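Local coordinates for protein 2,5-dihydroxypyridine 5,6-dioxygenase (Pseudomonas putida KT2440, PDB 7CNT) that catalyses the iron-dependent, oxygen-consuming ring opening of 2,5-dihydroxypyridine to N-formylmaleamate, a step in the aerobic breakdown of nicotinate, at residues A94-D99 with G116-L121; L300-P305 with P316-I321. One frame throughout, in Å; residues are numbered along the deposited sequence.

Interaction 1: residues A94-D99 with G116-L121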
# COMPACT_ATOMS: atom_id res chain seq x y z
N ALA A 94 11.22 26.19 -11.46
CA ALA A 94 10.72 25.45 -12.61
C ALA A 94 10.01 26.35 -13.62
O ALA A 94 9.47 27.40 -13.27
CB ALA A 94 9.76 24.37 -12.11
N ASP A 95 9.98 25.88 -14.86
CA ASP A 95 9.35 26.56 -15.97
C ASP A 95 7.84 26.35 -15.96
O ASP A 95 7.11 27.26 -16.32
CB ASP A 95 9.92 26.01 -17.30
CG ASP A 95 11.44 26.14 -17.38
OD1 ASP A 95 11.91 27.31 -17.31
OD2 ASP A 95 12.14 25.09 -17.50
N LEU A 96 7.41 25.14 -15.61
CA LEU A 96 6.00 24.74 -15.53
C LEU A 96 5.76 23.89 -14.27
O LEU A 96 6.49 22.93 -13.99
CB LEU A 96 5.59 23.98 -16.79
CG LEU A 96 4.15 23.45 -16.99
CD1 LEU A 96 3.97 22.03 -16.49
CD2 LEU A 96 3.10 24.33 -16.38
N VAL A 97 4.74 24.27 -13.50
CA VAL A 97 4.31 23.55 -12.30
C VAL A 97 2.99 22.87 -12.57
O VAL A 97 2.08 23.50 -13.08
CB VAL A 97 4.08 24.48 -11.12
CG1 VAL A 97 3.40 23.74 -9.98
CG2 VAL A 97 5.38 25.06 -10.64
N VAL A 98 2.89 21.56 -12.27
CA VAL A 98 1.62 20.87 -12.34
C VAL A 98 1.07 20.85 -10.92
O VAL A 98 1.66 20.28 -10.06
CB VAL A 98 1.77 19.48 -12.86
CG1 VAL A 98 0.39 18.81 -12.94
CG2 VAL A 98 2.44 19.53 -14.22
N ASP A 99 -0.07 21.49 -10.68
CA ASP A 99 -0.60 21.63 -9.35
C ASP A 99 -1.68 20.56 -9.08
O ASP A 99 -2.78 20.63 -9.63
CB ASP A 99 -1.17 23.01 -9.19
CG ASP A 99 -1.62 23.30 -7.79
OD1 ASP A 99 -1.81 22.35 -7.00
OD2 ASP A 99 -1.80 24.51 -7.49
N GLY A 116 7.80 34.22 -14.31
CA GLY A 116 7.70 33.70 -15.66
C GLY A 116 7.29 32.26 -15.60
O GLY A 116 7.00 31.66 -16.63
N THR A 117 7.26 31.71 -14.39
CA THR A 117 6.76 30.38 -14.18
C THR A 117 5.28 30.31 -14.60
O THR A 117 4.49 31.21 -14.31
CB THR A 117 6.97 29.95 -12.72
OG1 THR A 117 8.34 30.09 -12.39
CG2 THR A 117 6.59 28.53 -12.54
N ARG A 118 4.92 29.28 -15.34
CA ARG A 118 3.53 29.00 -15.61
C ARG A 118 2.97 27.74 -14.81
O ARG A 118 3.74 26.90 -14.31
CB ARG A 118 3.33 28.85 -17.11
CG ARG A 118 4.04 27.69 -17.79
CD ARG A 118 3.96 27.82 -19.31
NE ARG A 118 4.49 26.65 -20.03
CZ ARG A 118 5.78 26.33 -20.10
NH1 ARG A 118 6.70 27.06 -19.48
NH2 ARG A 118 6.16 25.23 -20.77
N ILE A 119 1.63 27.65 -14.70
CA ILE A 119 0.97 26.72 -13.76
C ILE A 119 -0.25 26.07 -14.40
O ILE A 119 -1.08 26.74 -15.00
CB ILE A 119 0.59 27.39 -12.42
CG1 ILE A 119 1.82 27.92 -11.70
CG2 ILE A 119 -0.03 26.38 -11.47
CD1 ILE A 119 1.53 28.68 -10.42
N LEU A 120 -0.30 24.74 -14.31
CA LEU A 120 -1.44 23.94 -14.73
C LEU A 120 -2.08 23.15 -13.55
O LEU A 120 -1.43 22.27 -12.93
CB LEU A 120 -1.04 22.97 -15.83
CG LEU A 120 -2.21 22.19 -16.42
CD1 LEU A 120 -3.13 23.09 -17.22
CD2 LEU A 120 -1.71 21.05 -17.28
N LEU A 121 -3.35 23.46 -13.26
CA LEU A 121 -4.06 22.81 -12.19
C LEU A 121 -4.65 21.56 -12.79
O LEU A 121 -5.15 21.57 -13.90
CB LEU A 121 -5.12 23.73 -11.57
CG LEU A 121 -5.97 23.15 -10.42
CD1 LEU A 121 -5.22 22.75 -9.15
CD2 LEU A 121 -7.05 24.14 -10.03
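L96 and R118 meet as neighbours on adjoining strands, the leucine set against both the head and the stem of the arginine. CB of L96 sits 4.0 Å above the plane of the R118 guanidinium, over its centre, while L96 CD2 rests 3.8 Å from R118 CG, in the aliphatic part of the chain. The arginine reaches this place because its CG sits between the backbone N and the carbonyl carbon (chi1 64°), after which the chain runs extended to NE. Its NH2 is bonded to S19 O and Q25 OE1, which would be expected to offset the charge of this buried residue; L96 adds apolar contact. R118 NH1 also lies 3.2 Å from D95 O, but at an angle too poor for a hydrogen bond. The D95 carboxylate is turned to S26 N.

Strands 96-99 and 118-121 run parallel, joined by helix 107-114 in a beta-alpha-beta crossover, and are neighbours within the parallel sheet. Their backbones alternate as donor and acceptor: R118 N to D95 O, V97 N to R118 O, L120 N to V97 O and D99 N to L120 O, the last at 2.7 Å. L96, V98 and L120 offer apolar side chains to helix 5-18.

On the opposite face, beta-branched V97 and I119 touch, V97 CB 4.2 Å from I119 CG1. Nearer the start, T117 uses both branches: CG2 lies 4.1 Å from V97 CG2, and OG1, hydrogen-bonded with T115 OG1, also stands 3.0 Å from A94 O, a possible alternative acceptor for its proton. D99 and L121 point the same way. With CG anti to its backbone N (chi1 -174°), D99 brings its carboxyl carbon 3.9 Å from L121 CD1, while its two oxygens take the amides of M101 and L103 just beyond the strand.

Interaction 2: residues L300-P305 with P316-I321. With FE2 (Fe (II) ion), chain G.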
# COMPACT_ATOMS: atom_id res chain seq x y z
N LEU A 300 -21.53 32.94 -15.10
CA LEU A 300 -20.92 32.44 -13.88
C LEU A 300 -20.52 33.62 -13.12
O LEU A 300 -19.81 34.50 -13.65
CB LEU A 300 -19.60 31.68 -14.18
CG LEU A 300 -18.80 31.26 -12.93
CD1 LEU A 300 -19.61 30.24 -12.08
CD2 LEU A 300 -17.45 30.67 -13.21
N PHE A 301 -20.88 33.67 -11.86
CA PHE A 301 -20.37 34.76 -11.09
C PHE A 301 -19.94 34.22 -9.77
O PHE A 301 -20.28 33.11 -9.44
CB PHE A 301 -21.39 35.90 -10.98
CG PHE A 301 -22.52 35.60 -10.08
CD1 PHE A 301 -23.62 34.89 -10.55
CD2 PHE A 301 -22.50 36.00 -8.76
CE1 PHE A 301 -24.68 34.59 -9.71
CE2 PHE A 301 -23.58 35.72 -7.92
CZ PHE A 301 -24.67 35.02 -8.40
N SER A 302 -19.20 35.02 -9.03
CA SER A 302 -18.54 34.54 -7.85
C SER A 302 -18.66 35.60 -6.82
O SER A 302 -18.98 36.73 -7.13
CB SER A 302 -17.07 34.25 -8.16
OG SER A 302 -16.39 33.79 -7.01
N THR A 303 -18.36 35.23 -5.58
CA THR A 303 -18.42 36.13 -4.43
C THR A 303 -17.21 35.96 -3.56
O THR A 303 -16.52 34.96 -3.66
CB THR A 303 -19.64 35.78 -3.54
OG1 THR A 303 -19.54 34.42 -3.11
CG2 THR A 303 -20.97 35.95 -4.30
N GLY A 304 -16.97 36.92 -2.67
CA GLY A 304 -15.86 36.81 -1.72
C GLY A 304 -14.59 37.53 -2.15
O GLY A 304 -14.63 38.70 -2.50
N PRO A 305 -13.44 36.82 -2.15
CA PRO A 305 -12.14 37.46 -2.34
C PRO A 305 -11.82 37.90 -3.77
O PRO A 305 -11.96 37.13 -4.74
CB PRO A 305 -11.14 36.37 -1.91
CG PRO A 305 -11.83 35.10 -2.23
CD PRO A 305 -13.30 35.36 -1.97
N PRO A 316 -12.04 34.39 3.18
CA PRO A 316 -12.04 32.99 2.72
C PRO A 316 -13.36 32.44 2.10
O PRO A 316 -13.31 31.53 1.27
CB PRO A 316 -11.73 32.22 4.00
CG PRO A 316 -12.23 33.09 5.11
CD PRO A 316 -11.93 34.49 4.65
N CYS A 317 -14.52 32.97 2.51
CA CYS A 317 -15.80 32.51 1.97
C CYS A 317 -15.92 32.84 0.47
O CYS A 317 -16.03 34.01 0.07
CB CYS A 317 -16.99 33.11 2.74
SG CYS A 317 -18.65 32.43 2.39
N HIS A 318 -15.90 31.78 -0.34
CA HIS A 318 -15.91 31.88 -1.77
C HIS A 318 -17.03 31.00 -2.33
O HIS A 318 -17.09 29.82 -2.04
CB HIS A 318 -14.54 31.40 -2.26
CG HIS A 318 -14.41 31.32 -3.74
ND1 HIS A 318 -14.51 30.13 -4.43
CD2 HIS A 318 -14.16 32.27 -4.67
CE1 HIS A 318 -14.34 30.36 -5.72
NE2 HIS A 318 -14.12 31.65 -5.89
N LEU A 319 -17.90 31.60 -3.13
CA LEU A 319 -18.96 30.90 -3.86
C LEU A 319 -18.81 31.07 -5.35
O LEU A 319 -18.41 32.15 -5.82
CB LEU A 319 -20.34 31.48 -3.50
CG LEU A 319 -20.68 31.66 -2.02
CD1 LEU A 319 -22.07 32.15 -1.96
CD2 LEU A 319 -20.59 30.33 -1.30
N ASP A 320 -19.20 30.06 -6.10
CA ASP A 320 -19.22 30.15 -7.55
C ASP A 320 -20.61 29.76 -7.99
O ASP A 320 -21.10 28.73 -7.56
CB ASP A 320 -18.20 29.19 -8.16
CG ASP A 320 -16.83 29.82 -8.42
OD1 ASP A 320 -16.70 31.05 -8.43
OD2 ASP A 320 -15.87 29.07 -8.66
N ILE A 321 -21.25 30.57 -8.82
CA ILE A 321 -22.66 30.39 -9.15
C ILE A 321 -22.97 30.48 -10.67
O ILE A 321 -23.01 31.57 -11.23
CB ILE A 321 -23.51 31.39 -8.38
CG1 ILE A 321 -23.40 31.15 -6.88
CG2 ILE A 321 -24.97 31.26 -8.79
CD1 ILE A 321 -24.03 32.23 -6.03
FE FE2 G . -14.67 32.35 -7.67
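S302, H318 and D320 converge on one iron(II) ion: S302 OG binds it at 2.3 Å, H318 NE2 at 2.0 Å and D320 OD1 at 2.5 Å. H265 supplies a further ligand from the neighbouring strand 263-269. Two histidines and one aspartate fit the facial-triad pattern of two histidines and a carboxylate known from non-haem iron enzymes, here joined by a serine. The site is built on an antiparallel sheet, in which S302 and D320 form a non-hydrogen-bonded pair whose side chains share a face and so can reach the same metal.

S302 and D320 each have a second-shell partner, and H318 a weaker one. S302 has OG anti to its backbone N (chi1 179°), and the hydroxyl donates a 2.9 Å hydrogen bond to L319 O. That carbonyl also accepts T303 N, so it ties the serine hydroxyl and the following amide of one strand to the other strand. The aspartate uses a single oxygen on the iron; its other, OD2, is engaged in a salt bridge with R293, which would hold the carboxylate's rotation. H318 ND1 makes a weak hydrogen bond to T73 O, and P305 CD approaches the imidazole at its edge, the proline crossing the histidine at about a right angle.

On the face away from the metal, F301 and I321 make an apolar patch. Their backbones form a hydrogen-bonded pair, with I321 N to F301 O at 2.8 Å and F301 N to I321 O at 3.1 Å. The branched isoleucine spreads over the flat phenyl ring: I321 CB stands 4.0 Å from the centroid of the F301 ring in a CH-pi contact, displaced toward the rim, and I321 CG2 reaches F301 CE1 at 3.5 Å.

The chain completes interaction 1 before it opens interaction 2, and the two lie on opposite sides of the chain's centre, about 24 Å apart between their centres and about 10 Å between nearest atoms, without touching. They belong to different sheets: interaction 1 joins two inner strands of the parallel sheet, 96-99 and 118-121, whereas interaction 2 lies at one side of an antiparallel sheet, where strand 319-323 is outermost within the chain. At L121 the side chain of the parallel sheet stays about 11 Å from the iron and makes no contact with it. Interaction 2 supplies three of the four protein ligands of the metal, with H265 completing them from strand 263-269.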